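Local atomic coordinates of Vlm2 (Streptomyces tsusimaensis, PDB entry 6ECB), a protein that takes part in non-ribosomal assembly of the depsipeptide valinomycin, the portion described here being its thioesterase domain, which probably releases the finished chain. Residues 158-163 / 184-189; 48-53 / 168-173. All blocks are in the same frame, centred on the assembly; numbering follows the deposited sequence.

Contact 1: 158-163 / 184-189; sequences TKVFIL and EEAKQL
Leu-163 reaches over from helix 157-165 to Ala-186 and Lys-187 on helix 183-194, a good illustration of how one branched side chain can span two helices that are not in intimate contact. The axes of the two segments run nearly parallel, 14° apart, but come no closer than 10.3 Å, and the residues nearest in backbone register are Val-160 and Ala-186. The CB of Leu-163 points toward the other helix, and with CG anti to the backbone N (chi1 175°) the chain carries on outward. CB and CG still stop short of any partner across the gap, so the contact is made by the two methyls at the fork. CD1 lies against the aliphatic start of Lys-187, 3.5 Å from its CG, the two side chains crossing almost perpendicularly. CD2 meets the methyl of Ala-186, CB to CD2 being 4.0 Å, and CD1 of Leu-163 also comes near that CB, at 4.2 Å. Val-160, one turn earlier, adds a looser touch, its CG1 lying 4.4 Å from CB of Ala-186. Tyr-183 and Leu-190, of the same helix 183-194, widen its hold on Leu-163. Lys-187 bends at chi3 (-70°) and takes its amine away, toward a long, weak ion pair with Asp-210. Among the neighbouring helices, 175-179 sends Leu-178 against both Leu-163 and Ala-186, while Leu-209 and Leu-213 of helix 206-220 touch the Lys-187 side chain.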
loop_
_atom_site.group_PDB
_atom_site.type_symbol
_atom_site.label_atom_id
_atom_site.label_comp_id
_atom_site.label_asym_id
_atom_site.label_seq_id
_atom_site.Cartn_x
_atom_site.Cartn_y
_atom_site.Cartn_z
ATOM N N THR A 158 6.006 -7.405 -21.103
ATOM C CA THR A 158 6.227 -7.033 -19.709
ATOM C C THR A 158 5.070 -6.184 -19.184
ATOM O O THR A 158 4.628 -6.359 -18.041
ATOM C CB THR A 158 7.554 -6.280 -19.567
ATOM N N LYS A 159 4.552 -5.277 -20.018
ATOM C CA LYS A 159 3.444 -4.423 -19.603
ATOM C C LYS A 159 2.237 -5.259 -19.181
ATOM O O LYS A 159 1.619 -5.004 -18.140
ATOM C CB LYS A 159 3.072 -3.471 -20.745
ATOM N N VAL A 160 1.894 -6.270 -19.978
ATOM C CA VAL A 160 0.718 -7.085 -19.687
ATOM C C VAL A 160 0.933 -7.921 -18.432
ATOM O O VAL A 160 0.015 -8.103 -17.621
ATOM C CB VAL A 160 0.380 -7.974 -20.898
ATOM C CG1 VAL A 160 -0.931 -8.718 -20.671
ATOM C CG2 VAL A 160 0.317 -7.145 -22.180
ATOM N N PHE A 161 2.135 -8.468 -18.259
ATOM C CA PHE A 161 2.404 -9.266 -17.068
ATOM C C PHE A 161 2.246 -8.426 -15.808
ATOM O O PHE A 161 1.686 -8.893 -14.808
ATOM C CB PHE A 161 3.807 -9.872 -17.154
ATOM C CG PHE A 161 4.238 -10.602 -15.910
ATOM C CD1 PHE A 161 4.050 -11.971 -15.802
ATOM C CD2 PHE A 161 4.838 -9.928 -14.858
ATOM C CE1 PHE A 161 4.441 -12.650 -14.662
ATOM C CE2 PHE A 161 5.232 -10.601 -13.713
ATOM C CZ PHE A 161 5.037 -11.963 -13.616
ATOM N N ILE A 162 2.743 -7.182 -15.837
ATOM C CA ILE A 162 2.612 -6.293 -14.685
ATOM C C ILE A 162 1.143 -6.011 -14.409
ATOM O O ILE A 162 0.697 -6.015 -13.256
ATOM C CB ILE A 162 3.377 -4.974 -14.926
ATOM C CG1 ILE A 162 4.873 -5.208 -15.125
ATOM C CG2 ILE A 162 3.105 -3.991 -13.797
ATOM C CD1 ILE A 162 5.520 -5.886 -13.997
ATOM N N LEU A 163 0.391 -5.710 -15.460
ATOM C CA LEU A 163 -1.041 -5.475 -15.310
ATOM C C LEU A 163 -1.709 -6.684 -14.674
ATOM O O LEU A 163 -2.441 -6.562 -13.687
ATOM C CB LEU A 163 -1.651 -5.170 -16.675
ATOM C CG LEU A 163 -3.168 -5.004 -16.767
ATOM C CD1 LEU A 163 -3.541 -4.233 -18.027
ATOM C CD2 LEU A 163 -3.889 -6.383 -16.765
ATOM N N GLU A 184 -4.535 -3.821 -24.529
ATOM C CA GLU A 184 -5.804 -3.101 -24.531
ATOM C C GLU A 184 -6.960 -4.029 -24.177
ATOM O O GLU A 184 -7.908 -3.609 -23.506
ATOM C CB GLU A 184 -6.040 -2.442 -25.892
ATOM N N GLU A 185 -6.895 -5.297 -24.609
ATOM C CA GLU A 185 -7.950 -6.250 -24.261
ATOM C C GLU A 185 -7.876 -6.653 -22.793
ATOM O O GLU A 185 -8.915 -6.835 -22.146
ATOM C CB GLU A 185 -7.874 -7.489 -25.159
ATOM C CG GLU A 185 -8.327 -7.215 -26.586
ATOM C CD GLU A 185 -8.116 -8.395 -27.521
ATOM O OE1 GLU A 185 -8.077 -9.547 -27.037
ATOM O OE2 GLU A 185 -7.984 -8.162 -28.744
ATOM N N ALA A 186 -6.663 -6.806 -22.249
ATOM C CA ALA A 186 -6.530 -7.061 -20.818
ATOM C C ALA A 186 -7.092 -5.900 -20.014
ATOM O O ALA A 186 -7.776 -6.105 -19.000
ATOM C CB ALA A 186 -5.063 -7.306 -20.450
ATOM N N LYS A 187 -6.811 -4.669 -20.447
ATOM C CA LYS A 187 -7.340 -3.506 -19.745
ATOM C C LYS A 187 -8.862 -3.513 -19.758
ATOM O O LYS A 187 -9.501 -3.178 -18.749
ATOM C CB LYS A 187 -6.804 -2.211 -20.374
ATOM C CG LYS A 187 -5.313 -2.006 -20.115
ATOM C CD LYS A 187 -4.913 -0.532 -20.124
ATOM C CE LYS A 187 -4.980 0.089 -21.498
ATOM N NZ LYS A 187 -4.591 1.529 -21.414
ATOM N N GLN A 188 -9.460 -3.899 -20.885
ATOM C CA GLN A 188 -10.915 -3.864 -20.979
ATOM C C GLN A 188 -11.544 -4.889 -20.047
ATOM O O GLN A 188 -12.605 -4.631 -19.467
ATOM C CB GLN A 188 -11.376 -4.100 -22.407
ATOM C CG GLN A 188 -12.859 -3.825 -22.583
ATOM C CD GLN A 188 -13.227 -2.400 -22.203
ATOM O OE1 GLN A 188 -12.657 -1.444 -22.728
ATOM N NE2 GLN A 188 -14.163 -2.253 -21.266
ATOM N N LEU A 189 -10.906 -6.052 -19.876
ATOM C CA LEU A 189 -11.428 -7.024 -18.915
ATOM C C LEU A 189 -11.418 -6.455 -17.506
ATOM O O LEU A 189 -12.348 -6.687 -16.727
ATOM C CB LEU A 189 -10.620 -8.319 -18.947
ATOM C CG LEU A 189 -10.811 -9.270 -20.125
ATOM C CD1 LEU A 189 -9.992 -10.520 -19.850
ATOM C CD2 LEU A 189 -12.273 -9.605 -20.326
#

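Contact 2: 48-53 / 168-173; sequences GGTVLG and GGMLDQ
Met-170, in the last turn of helix 167-170, lays its thioether against Leu-52 and Gly-53, and the contact grades from close to slack along that one side chain. The close part lies at Leu-52. Its CD1 rests 3.8 Å from CB of Met-170, and the same CD1 is 3.9 Å from SD of Met-170, so one leucine methyl touches the methionine at both CB and SD; the two side chains cross at about a right angle. Phe-203 and Leu-204 pack on Leu-52 from outside the pair. Gly-53 offers only backbone, and its CA approaches SD of Met-170 to 4.0 Å. The methionine is extended through chi2 and chi3 (173° and -173°) and runs back past Gly-53 toward Thr-50; Pro-46 also touches the Met-170 side chain. In the α/β-hydrolase fold, the loop following this central strand, here 40-44, commonly forms part of the active-site surroundings, and the Met-170 side chain does lie near, without touching, a probable Ser-111, His-273 and Asp-138 triad. The loop is shaped locally by an ST turn: OG1 of Thr-50 accepts from N of Leu-52 at 3.1 Å, and the same hydroxyl is hydrogen-bonded to Tyr-208. Packing slackens toward Thr-50, whose CG2 is 4.5 Å from SD of Met-170. Leu-52 and Thr-50 are buried, whereas Met-170 and Gly-53 stay partly exposed and make up the more open side. Past Met-170 the chain leaves the helix with geometry that fits a Schellman motif, N of Gln-173 being bonded to O of Gly-168 at 3.0 Å. Asp-172, its positive-phi residue, is exposed and poorly ordered, although its OD1 forms a salt bridge with Arg-278.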
loop_
_atom_site.group_PDB
_atom_site.type_symbol
_atom_site.label_atom_id
_atom_site.label_comp_id
_atom_site.label_asym_id
_atom_site.label_seq_id
_atom_site.Cartn_x
_atom_site.Cartn_y
_atom_site.Cartn_z
ATOM N N GLY A 48 2.155 2.628 -8.333
ATOM C CA GLY A 48 0.943 2.991 -9.050
ATOM C C GLY A 48 0.089 4.008 -8.315
ATOM O O GLY A 48 -0.777 4.659 -8.944
ATOM N N GLY A 49 0.295 4.157 -7.006
ATOM C CA GLY A 49 -0.238 5.287 -6.280
ATOM C C GLY A 49 -1.675 5.183 -5.834
ATOM O O GLY A 49 -2.204 6.175 -5.334
ATOM N N THR A 50 -2.319 4.039 -6.024
ATOM C CA THR A 50 -3.725 3.877 -5.688
ATOM C C THR A 50 -3.886 3.294 -4.293
ATOM O O THR A 50 -3.021 2.555 -3.815
ATOM C CB THR A 50 -4.425 2.973 -6.706
ATOM O OG1 THR A 50 -5.823 2.915 -6.433
ATOM C CG2 THR A 50 -3.877 1.559 -6.676
ATOM N N VAL A 51 -5.034 3.625 -3.681
ATOM C CA VAL A 51 -5.487 3.055 -2.407
ATOM C C VAL A 51 -6.329 1.799 -2.603
ATOM O O VAL A 51 -6.679 1.123 -1.620
ATOM C CB VAL A 51 -6.337 4.085 -1.621
ATOM C CG1 VAL A 51 -5.646 5.418 -1.510
ATOM C CG2 VAL A 51 -7.695 4.278 -2.276
ATOM N N LEU A 52 -6.665 1.452 -3.835
ATOM C CA LEU A 52 -7.714 0.459 -4.022
ATOM C C LEU A 52 -7.333 -0.918 -3.494
ATOM O O LEU A 52 -8.228 -1.660 -3.065
ATOM C CB LEU A 52 -8.098 0.421 -5.485
ATOM C CG LEU A 52 -7.286 -0.343 -6.492
ATOM C CD1 LEU A 52 -7.691 -1.815 -6.511
ATOM C CD2 LEU A 52 -7.592 0.323 -7.842
ATOM N N GLY A 53 -6.041 -1.248 -3.433
ATOM C CA GLY A 53 -5.584 -2.519 -2.894
ATOM C C GLY A 53 -5.817 -2.699 -1.406
ATOM O O GLY A 53 -5.694 -3.826 -0.917
ATOM N N GLY A 168 -4.545 -6.714 -11.738
ATOM C CA GLY A 168 -5.288 -7.937 -11.995
ATOM C C GLY A 168 -5.485 -8.751 -10.726
ATOM O O GLY A 168 -6.576 -9.268 -10.463
ATOM N N GLY A 169 -4.436 -8.851 -9.914
ATOM C CA GLY A 169 -4.570 -9.498 -8.622
ATOM C C GLY A 169 -5.498 -8.734 -7.698
ATOM O O GLY A 169 -6.417 -9.313 -7.112
ATOM N N MET A 170 -5.280 -7.417 -7.567
ATOM C CA MET A 170 -6.109 -6.606 -6.677
ATOM C C MET A 170 -7.591 -6.791 -6.994
ATOM O O MET A 170 -8.436 -6.601 -6.112
ATOM C CB MET A 170 -5.739 -5.111 -6.779
ATOM C CG MET A 170 -4.376 -4.674 -6.183
ATOM S SD MET A 170 -4.002 -2.927 -6.573
ATOM C CE MET A 170 -2.326 -2.708 -5.968
ATOM N N LEU A 171 -7.925 -7.163 -8.239
ATOM C CA LEU A 171 -9.310 -7.293 -8.678
ATOM C C LEU A 171 -9.774 -8.747 -8.782
ATOM O O LEU A 171 -10.772 -9.020 -9.455
ATOM C CB LEU A 171 -9.509 -6.589 -10.023
ATOM C CG LEU A 171 -9.390 -5.053 -9.968
ATOM C CD1 LEU A 171 -9.513 -4.434 -11.365
ATOM C CD2 LEU A 171 -10.449 -4.457 -9.037
ATOM N N ASP A 172 -9.076 -9.678 -8.130
ATOM C CA ASP A 172 -9.482 -11.091 -8.099
ATOM C C ASP A 172 -9.689 -11.650 -9.509
ATOM O O ASP A 172 -10.631 -12.397 -9.784
ATOM C CB ASP A 172 -10.743 -11.273 -7.242
ATOM C CG ASP A 172 -10.443 -11.246 -5.744
ATOM O OD1 ASP A 172 -9.857 -12.232 -5.241
ATOM O OD2 ASP A 172 -10.777 -10.241 -5.070
ATOM N N GLN A 173 -8.784 -11.315 -10.412
ATOM C CA GLN A 173 -8.908 -11.733 -11.796
ATOM C C GLN A 173 -8.062 -12.969 -12.090
ATOM O O GLN A 173 -7.125 -13.311 -11.364
ATOM C CB GLN A 173 -8.509 -10.586 -12.731
ATOM C CG GLN A 173 -9.501 -9.451 -12.702
ATOM C CD GLN A 173 -10.728 -9.744 -13.524
ATOM O OE1 GLN A 173 -11.799 -10.075 -12.994
ATOM N NE2 GLN A 173 -10.586 -9.635 -14.842
#

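In the fold
Along the chain the segments alternate: 48-53 comes first, then 158-163, 168-173 and 184-189, so the two contacts interlock rather than follow one another. Their centres are about 13 Å apart, on the same side of the chain's centre. Helices 157-165 and 167-170 are consecutive, and a probable hydrogen bond from N of Gly-168 to O of Leu-163 (2.9 Å) joins them. Contact 1 lies wholly within the helical region between strands 134-137 and 237-241, where thioesterases of the α/β-hydrolase fold usually carry a lid; contact 2 ties that region to the loop after strand 40-44 of the central sheet.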